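Local coordinates for alanine glyoxylate transaminase (Thermococcus litoralis, PDB 2ZC0), which probably catalyses the pyridoxal-phosphate-dependent transfer of an amino group from alanine to glyoxylate, at residues W13-A18 against T135-E140; A41-P46 against L249-R254; D214-F219 against A242-K247. All coordinates share one frame; numbering follows the deposited sequence.

Contacts 2 and 3 build one site around the same pyridoxamine phosphate. Contact 3 (214-219 with 242-247) lines the pyridine ring and supplies Thr244 to the phosphate; contact 2 (41-46 with 249-254) brings Thr251 and Arg254 to that phosphate. Their centres lie about 11 Å apart, and they meet where Thr251 CA packs on Ser246 CB at 3.5 Å; along the chain, contact 3 is nested inside the loop that contact 2 closes. Contact 1 is a surface contact at a zinc ion, its centre about 22 Å from that of contact 2 and about 21 Å from that of contact 3. All three contacts reach the second subunit, contact 3 only through Lys247.

Contact 1. Residues W13-A18 against T135-E140; sequences WIKGSA and TLLAFE. With ZN (zinc ion), chain E.
A salt bridge joins the N-terminal loop at Trp13-Ala18 to the helix at Thr135-Glu140: Lys15 NZ donates to Glu140 OE1 at 2.6 Å. Lys15 starts with CG in the crowded position between the backbone N and the carbonyl carbon (chi1 53°), runs extended as far as CE and then bends at its last torsion (chi4 -55°). The ammonium group thereby meets OE1 from above the carboxylate plane, 33° out of it, and the two chains cross obliquely. Glu140, extended beyond CG, offers its other oxygen to the metal, with OE2 2.0 Å from the zinc ion. A water and one atom from outside the two segments complete the ligands present. Shared between a metal and an ammonium group, the carboxylate would probably stay ionised.

Water provides a second polar link. One molecule accepts from Lys15 NZ at 2.7 Å and donates toward Trp13 O at 3.0 Å, with a weak bond to Leu137 O; its two protons cannot serve every acceptor nearby, so these donations are not all settled.

The apolar part centres on Leu137, whose first two torsions lie off the staggered positions. Its methyls divide the loop between them: CD2 presses on Ser17 CB at a tight 3.5 Å, while CD1 lies 4.2 Å from Lys15 CE. At the far end Trp13 CB touches Glu140 O at 3.5 Å, and the indole then leads away from the helix.

Leu137 also packs on Pro274 of the second subunit, and Trp13 on Gly122 of the third. Ser17 is the N-cap of helix 18-31, its OG weakly bonded to Ala20 N. On the inner side of helix 133-140, Leu136 and Phe139 lie on strand 124-129, and Leu136 and Glu140 on Ile146 of strand 145-152.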
# COMPACT_ATOMS: atom_id res chain seq x y z
N TRP A 13 2.26 -1.71 -11.43
CA TRP A 13 3.68 -1.42 -11.21
C TRP A 13 4.54 -2.46 -11.93
O TRP A 13 5.77 -2.31 -12.03
CB TRP A 13 4.01 -1.40 -9.70
CG TRP A 13 3.34 -0.29 -8.92
CD1 TRP A 13 2.90 0.91 -9.41
CD2 TRP A 13 3.08 -0.26 -7.50
NE1 TRP A 13 2.39 1.69 -8.40
CE2 TRP A 13 2.49 0.99 -7.22
CE3 TRP A 13 3.29 -1.16 -6.45
CZ2 TRP A 13 2.10 1.36 -5.92
CZ3 TRP A 13 2.90 -0.80 -5.16
CH2 TRP A 13 2.31 0.46 -4.91
N ILE A 14 3.90 -3.52 -12.41
CA ILE A 14 4.58 -4.59 -13.14
C ILE A 14 4.68 -4.19 -14.60
O ILE A 14 3.67 -3.89 -15.24
CB ILE A 14 3.80 -5.92 -13.07
CG1 ILE A 14 3.68 -6.38 -11.62
CG2 ILE A 14 4.50 -6.98 -13.90
CD1 ILE A 14 2.68 -7.48 -11.45
N LYS A 15 5.89 -4.20 -15.15
CA LYS A 15 6.05 -3.83 -16.55
C LYS A 15 6.95 -4.77 -17.33
O LYS A 15 7.61 -5.64 -16.76
CB LYS A 15 6.55 -2.39 -16.66
CG LYS A 15 7.79 -2.10 -15.85
CD LYS A 15 8.19 -0.63 -15.98
CE LYS A 15 9.31 -0.31 -15.02
NZ LYS A 15 8.91 -0.69 -13.64
N GLY A 16 6.96 -4.59 -18.65
CA GLY A 16 7.77 -5.43 -19.51
C GLY A 16 9.26 -5.37 -19.24
O GLY A 16 9.75 -4.43 -18.62
N SER A 17 9.98 -6.38 -19.71
CA SER A 17 11.43 -6.49 -19.54
C SER A 17 12.08 -6.81 -20.89
O SER A 17 11.81 -7.86 -21.49
CB SER A 17 11.76 -7.60 -18.54
OG SER A 17 13.14 -7.94 -18.55
N ALA A 18 12.93 -5.91 -21.36
CA ALA A 18 13.62 -6.12 -22.64
C ALA A 18 14.41 -7.43 -22.59
O ALA A 18 14.45 -8.17 -23.58
CB ALA A 18 14.53 -4.95 -22.94
N THR A 135 16.60 -6.77 -10.74
CA THR A 135 16.46 -6.24 -9.40
C THR A 135 15.68 -4.93 -9.44
O THR A 135 14.85 -4.66 -8.56
CB THR A 135 17.81 -6.05 -8.73
OG1 THR A 135 18.48 -7.31 -8.67
CG2 THR A 135 17.64 -5.51 -7.31
N LEU A 136 15.92 -4.13 -10.47
CA LEU A 136 15.22 -2.84 -10.58
C LEU A 136 13.72 -3.11 -10.78
O LEU A 136 12.87 -2.43 -10.20
CB LEU A 136 15.78 -2.03 -11.76
CG LEU A 136 17.28 -1.64 -11.72
CD1 LEU A 136 17.63 -0.80 -12.95
CD2 LEU A 136 17.57 -0.84 -10.45
N LEU A 137 13.41 -4.09 -11.62
CA LEU A 137 12.03 -4.49 -11.92
C LEU A 137 11.40 -5.07 -10.63
O LEU A 137 10.29 -4.71 -10.27
CB LEU A 137 12.03 -5.53 -13.05
CG LEU A 137 11.55 -5.20 -14.48
CD1 LEU A 137 11.65 -3.73 -14.79
CD2 LEU A 137 12.31 -6.04 -15.47
N ALA A 138 12.13 -5.94 -9.95
CA ALA A 138 11.63 -6.55 -8.72
C ALA A 138 11.27 -5.50 -7.69
O ALA A 138 10.20 -5.55 -7.10
CB ALA A 138 12.67 -7.52 -8.14
N PHE A 139 12.16 -4.52 -7.47
CA PHE A 139 11.88 -3.49 -6.47
C PHE A 139 10.80 -2.49 -6.87
O PHE A 139 10.05 -2.00 -6.01
CB PHE A 139 13.17 -2.73 -6.11
CG PHE A 139 14.17 -3.57 -5.36
CD1 PHE A 139 13.88 -4.88 -4.99
CD2 PHE A 139 15.41 -3.03 -5.00
CE1 PHE A 139 14.81 -5.65 -4.28
CE2 PHE A 139 16.34 -3.79 -4.29
CZ PHE A 139 16.04 -5.10 -3.93
N GLU A 140 10.69 -2.19 -8.16
CA GLU A 140 9.67 -1.26 -8.59
C GLU A 140 8.29 -1.88 -8.60
O GLU A 140 7.30 -1.16 -8.41
CB GLU A 140 9.98 -0.70 -9.98
CG GLU A 140 11.34 -0.06 -10.11
CD GLU A 140 11.54 0.61 -11.46
OE1 GLU A 140 11.09 0.04 -12.48
OE2 GLU A 140 12.15 1.70 -11.49
ZN ZN E . 12.89 2.09 -13.36
O HOH W 1 8.57 -3.21 -12.74
O HOH W 2 14.64 3.76 -12.98

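Contact 2. Residues A41-P46 against L249-R254; sequences AGDPDP and LGTGFR. With PMP (4'-deoxy-4'-aminopyridoxal-5'-phosphate), chain F.
Arg254 sets out with CG anti to the carbonyl carbon (chi1 -52°), then bends twice, at chi2 (-73°) and chi3 (67°), so that its guanidinium folds back over its own loop to the cofactor phosphate. The phosphorus lies at the guanidinium edge, in its plane. Arg254 NH2 donates to PMP O3P at 3.0 Å, and NH1 comes within 2.5 Å of PMP O2P. NH1 also donates to Thr251 O at 3.1 Å, in the carbonyl plane, which fixes the rotation of the group. NH2 has a further acceptor in Asp276 O of the second subunit. An alanine in place of Arg254 would remove the whole guanidinium and would probably loosen the grip on the phosphate and the ties to Thr251 and the second subunit.

This is the phosphate end of an aminotransferase site, the loop just after Lys247, probably the Schiff-base lysine. A type I turn from Gly250 to Phe253 shapes it; a side chain on Gly250 would collide with the Leu249 carbonyl oxygen and the Phe253 ring.

Across the contact, Pro44 CD presses on Thr251 CB at a tight 3.5 Å. Thr251 OG1 reaches PMP O2P in a weak bond of 3.3 Å. Next to Pro44, Asp43 OD1 accepts from Tyr71 N of the second subunit; Tyr71 also packs on Thr251 and Arg254 and bonds the cofactor through its OH.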
# COMPACT_ATOMS: atom_id res chain seq x y z
N ALA A 41 21.78 -13.98 -22.81
CA ALA A 41 21.48 -14.58 -21.51
C ALA A 41 22.70 -14.73 -20.61
O ALA A 41 23.81 -14.96 -21.08
CB ALA A 41 20.82 -15.92 -21.70
N GLY A 42 22.47 -14.62 -19.31
CA GLY A 42 23.55 -14.75 -18.36
C GLY A 42 23.75 -16.15 -17.80
O GLY A 42 23.90 -16.33 -16.59
N ASP A 43 23.79 -17.14 -18.69
CA ASP A 43 23.98 -18.51 -18.27
C ASP A 43 25.44 -18.94 -18.22
O ASP A 43 26.28 -18.37 -18.90
CB ASP A 43 23.22 -19.45 -19.21
CG ASP A 43 21.73 -19.34 -19.06
OD1 ASP A 43 21.22 -19.79 -18.01
OD2 ASP A 43 21.06 -18.81 -19.97
N PRO A 44 25.76 -19.92 -17.37
CA PRO A 44 27.15 -20.38 -17.30
C PRO A 44 27.27 -21.33 -18.49
O PRO A 44 26.25 -21.66 -19.10
CB PRO A 44 27.18 -21.13 -15.98
CG PRO A 44 25.80 -21.72 -15.91
CD PRO A 44 24.95 -20.52 -16.30
N ASP A 45 28.49 -21.76 -18.84
CA ASP A 45 28.65 -22.70 -19.95
C ASP A 45 28.27 -24.08 -19.42
O ASP A 45 28.88 -24.56 -18.47
CB ASP A 45 30.11 -22.75 -20.42
CG ASP A 45 30.30 -23.55 -21.71
OD1 ASP A 45 29.61 -24.58 -21.92
OD2 ASP A 45 31.16 -23.16 -22.53
N PRO A 46 27.27 -24.73 -20.03
CA PRO A 46 26.83 -26.05 -19.58
C PRO A 46 27.89 -27.14 -19.76
O PRO A 46 27.80 -28.21 -19.15
CB PRO A 46 25.57 -26.30 -20.42
CG PRO A 46 25.88 -25.57 -21.69
CD PRO A 46 26.50 -24.28 -21.20
N LEU A 249 27.41 -23.93 -9.62
CA LEU A 249 26.77 -25.23 -9.73
C LEU A 249 25.88 -25.32 -10.97
O LEU A 249 25.78 -26.37 -11.60
CB LEU A 249 25.94 -25.50 -8.47
CG LEU A 249 25.20 -26.84 -8.40
CD1 LEU A 249 26.21 -27.99 -8.27
CD2 LEU A 249 24.26 -26.82 -7.20
N GLY A 250 25.25 -24.21 -11.31
CA GLY A 250 24.35 -24.19 -12.44
C GLY A 250 23.24 -23.21 -12.16
O GLY A 250 22.61 -23.23 -11.10
N THR A 251 22.98 -22.35 -13.13
CA THR A 251 21.98 -21.32 -13.03
C THR A 251 20.52 -21.82 -12.93
O THR A 251 19.65 -21.08 -12.46
CB THR A 251 22.15 -20.37 -14.21
OG1 THR A 251 21.95 -19.02 -13.79
CG2 THR A 251 21.20 -20.72 -15.31
N GLY A 252 20.25 -23.05 -13.35
CA GLY A 252 18.89 -23.57 -13.30
C GLY A 252 18.49 -24.37 -12.05
O GLY A 252 17.36 -24.83 -11.96
N PHE A 253 19.42 -24.52 -11.10
CA PHE A 253 19.15 -25.27 -9.87
C PHE A 253 18.35 -24.41 -8.88
O PHE A 253 17.68 -24.93 -7.99
CB PHE A 253 20.47 -25.75 -9.23
CG PHE A 253 21.11 -26.92 -9.95
CD1 PHE A 253 20.55 -28.19 -9.90
CD2 PHE A 253 22.26 -26.72 -10.73
CE1 PHE A 253 21.12 -29.26 -10.61
CE2 PHE A 253 22.83 -27.79 -11.44
CZ PHE A 253 22.26 -29.06 -11.38
N ARG A 254 18.42 -23.10 -9.04
CA ARG A 254 17.68 -22.19 -8.17
C ARG A 254 18.14 -22.34 -6.72
O ARG A 254 17.32 -22.58 -5.83
CB ARG A 254 16.15 -22.49 -8.24
CG ARG A 254 15.53 -22.53 -9.66
CD ARG A 254 15.40 -21.14 -10.27
NE ARG A 254 16.72 -20.61 -10.53
CZ ARG A 254 17.10 -19.35 -10.31
NH1 ARG A 254 18.36 -19.01 -10.60
NH2 ARG A 254 16.26 -18.45 -9.82
N1 PMP F . 22.12 -10.96 -9.14
C2 PMP F . 22.72 -10.61 -10.31
C2A PMP F . 23.55 -9.32 -10.30
C3 PMP F . 22.59 -11.41 -11.47
O3 PMP F . 23.21 -11.01 -12.65
C4 PMP F . 21.79 -12.61 -11.41
C4A PMP F . 21.65 -13.47 -12.68
N4A PMP F . 20.27 -13.58 -13.16
C5 PMP F . 21.13 -12.96 -10.06
C6 PMP F . 21.33 -12.09 -8.96
C5A PMP F . 20.26 -14.21 -9.85
O4P PMP F . 20.90 -15.11 -9.98
P PMP F . 20.03 -16.51 -9.69
O1P PMP F . 20.47 -17.54 -8.17
O2P PMP F . 20.38 -17.62 -11.21
O3P PMP F . 18.24 -16.23 -9.61

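Contact 3. Residues D214-F219 against A242-K247; sequences DTAYNF and AGTLSK. With PMP (4'-deoxy-4'-aminopyridoxal-5'-phosphate), chain F.
Side chains of both segments meet the pyridoxamine phosphate directly. Asp214 OD1 lies 2.7 Å from the pyridine nitrogen N1, consistent with the aspartate that keeps this nitrogen protonated in related aminotransferases. Tyr217 OH shares a hydrogen bond with PMP O3 at 2.6 Å, the oxygen lying at the edge of the phenol ring, near its plane. Lys247, bent at chi2 and chi4, places NZ 3.3 Å from PMP C4A without a covalent bond; by family analogy it is probably the Schiff-base lysine. At the other end Thr244 OG1, anti to its backbone N, donates to PMP O1P at 2.6 Å, while Ala216 CB touches the pyridine ring.

The next shell holds these groups in place. Lys247 NZ donates to Tyr217 OH at 2.7 Å, so that hydroxyl is gripped by both lysine and cofactor. Asp214 is steadied by Tyr179 OH at OD1 and by an Asx turn at OD2, which accepts from Ala216 N at 3.1 Å through its anti lone pair. An ST turn from Ser246 N fixes Thr244 OG1, and Ile255 O bonds the same hydroxyl.

Further out, Thr215 N donates to Ala242 O at 3.3 Å, and Thr215 OG1 sits so near Gly243 CA that a CB there would clash. Strands 210-214 and 239-244 run parallel, strand 256-259 flanks the latter antiparallel, and helix 106-118 packs on Asp214 and Ala242.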
# COMPACT_ATOMS: atom_id res chain seq x y z
N ASP A 214 25.03 -7.79 -3.51
CA ASP A 214 24.80 -8.89 -4.44
C ASP A 214 26.15 -9.53 -4.78
O ASP A 214 26.99 -8.90 -5.40
CB ASP A 214 24.11 -8.35 -5.69
CG ASP A 214 23.51 -9.43 -6.55
OD1 ASP A 214 22.48 -9.15 -7.18
OD2 ASP A 214 24.05 -10.55 -6.62
N THR A 215 26.33 -10.78 -4.35
CA THR A 215 27.56 -11.55 -4.53
C THR A 215 27.45 -12.62 -5.62
O THR A 215 28.13 -13.65 -5.57
CB THR A 215 27.93 -12.26 -3.21
OG1 THR A 215 26.89 -13.18 -2.85
CG2 THR A 215 28.12 -11.26 -2.09
N ALA A 216 26.60 -12.37 -6.61
CA ALA A 216 26.40 -13.32 -7.70
C ALA A 216 27.67 -13.72 -8.44
O ALA A 216 27.81 -14.87 -8.86
CB ALA A 216 25.38 -12.76 -8.70
N TYR A 217 28.62 -12.81 -8.59
CA TYR A 217 29.85 -13.13 -9.32
C TYR A 217 31.13 -13.16 -8.50
O TYR A 217 32.23 -13.09 -9.05
CB TYR A 217 30.00 -12.16 -10.50
CG TYR A 217 28.78 -12.14 -11.39
CD1 TYR A 217 27.79 -11.16 -11.25
CD2 TYR A 217 28.54 -13.19 -12.29
CE1 TYR A 217 26.60 -11.23 -11.97
CE2 TYR A 217 27.35 -13.27 -13.01
CZ TYR A 217 26.38 -12.29 -12.84
OH TYR A 217 25.19 -12.40 -13.53
N ASN A 218 31.00 -13.28 -7.18
CA ASN A 218 32.16 -13.29 -6.30
C ASN A 218 33.07 -14.47 -6.55
O ASN A 218 34.24 -14.44 -6.18
CB ASN A 218 31.72 -13.30 -4.84
CG ASN A 218 31.22 -11.96 -4.40
OD1 ASN A 218 30.71 -11.19 -5.23
ND2 ASN A 218 31.34 -11.65 -3.12
N PHE A 219 32.54 -15.49 -7.19
CA PHE A 219 33.31 -16.68 -7.47
C PHE A 219 33.72 -16.79 -8.94
O PHE A 219 34.20 -17.83 -9.37
CB PHE A 219 32.55 -17.91 -7.00
CG PHE A 219 32.17 -17.85 -5.55
CD1 PHE A 219 30.86 -17.58 -5.16
CD2 PHE A 219 33.14 -17.99 -4.56
CE1 PHE A 219 30.52 -17.45 -3.82
CE2 PHE A 219 32.82 -17.86 -3.21
CZ PHE A 219 31.50 -17.58 -2.84
N ALA A 242 22.85 -11.09 -0.70
CA ALA A 242 21.97 -11.90 -1.52
C ALA A 242 22.92 -12.60 -2.47
O ALA A 242 23.43 -12.00 -3.41
CB ALA A 242 21.00 -11.02 -2.30
N GLY A 243 23.20 -13.87 -2.19
CA GLY A 243 24.13 -14.61 -3.02
C GLY A 243 23.51 -15.79 -3.71
O GLY A 243 22.31 -16.03 -3.62
N THR A 244 24.36 -16.55 -4.41
CA THR A 244 23.90 -17.71 -5.13
C THR A 244 25.04 -18.55 -5.68
O THR A 244 26.16 -18.08 -5.83
CB THR A 244 22.96 -17.30 -6.29
OG1 THR A 244 22.61 -18.46 -7.05
CG2 THR A 244 23.63 -16.28 -7.19
N LEU A 245 24.73 -19.82 -5.95
CA LEU A 245 25.68 -20.77 -6.51
C LEU A 245 25.34 -21.01 -7.97
O LEU A 245 25.97 -21.85 -8.63
CB LEU A 245 25.59 -22.12 -5.77
CG LEU A 245 26.51 -22.45 -4.60
CD1 LEU A 245 26.16 -23.84 -4.10
CD2 LEU A 245 27.97 -22.40 -5.05
N SER A 246 24.35 -20.29 -8.48
CA SER A 246 23.93 -20.45 -9.86
C SER A 246 25.07 -20.34 -10.88
O SER A 246 25.12 -21.11 -11.83
CB SER A 246 22.81 -19.46 -10.20
OG SER A 246 23.24 -18.12 -10.08
N LYS A 247 26.01 -19.42 -10.67
CA LYS A 247 27.12 -19.27 -11.62
C LYS A 247 28.22 -20.30 -11.41
O LYS A 247 29.21 -20.31 -12.14
CB LYS A 247 27.72 -17.86 -11.54
CG LYS A 247 26.68 -16.74 -11.56
CD LYS A 247 25.80 -16.83 -12.79
CE LYS A 247 24.46 -16.14 -12.54
NZ LYS A 247 24.62 -14.71 -12.17
N1 PMP F . 22.12 -10.96 -9.14
C2 PMP F . 22.72 -10.61 -10.31
C2A PMP F . 23.55 -9.32 -10.30
C3 PMP F . 22.59 -11.41 -11.47
O3 PMP F . 23.21 -11.01 -12.65
C4 PMP F . 21.79 -12.61 -11.41
C4A PMP F . 21.65 -13.47 -12.68
N4A PMP F . 20.27 -13.58 -13.16
C5 PMP F . 21.13 -12.96 -10.06
C6 PMP F . 21.33 -12.09 -8.96
C5A PMP F . 20.26 -14.21 -9.85
O4P PMP F . 20.90 -15.11 -9.98
P PMP F . 20.03 -16.51 -9.69
O1P PMP F . 20.47 -17.54 -8.17
O2P PMP F . 20.38 -17.62 -11.21
O3P PMP F . 18.24 -16.23 -9.61
O HOH W 3 22.83 -12.74 -5.94
O HOH W 4 27.36 -15.78 -4.43
O HOH W 5 27.08 -17.93 -8.55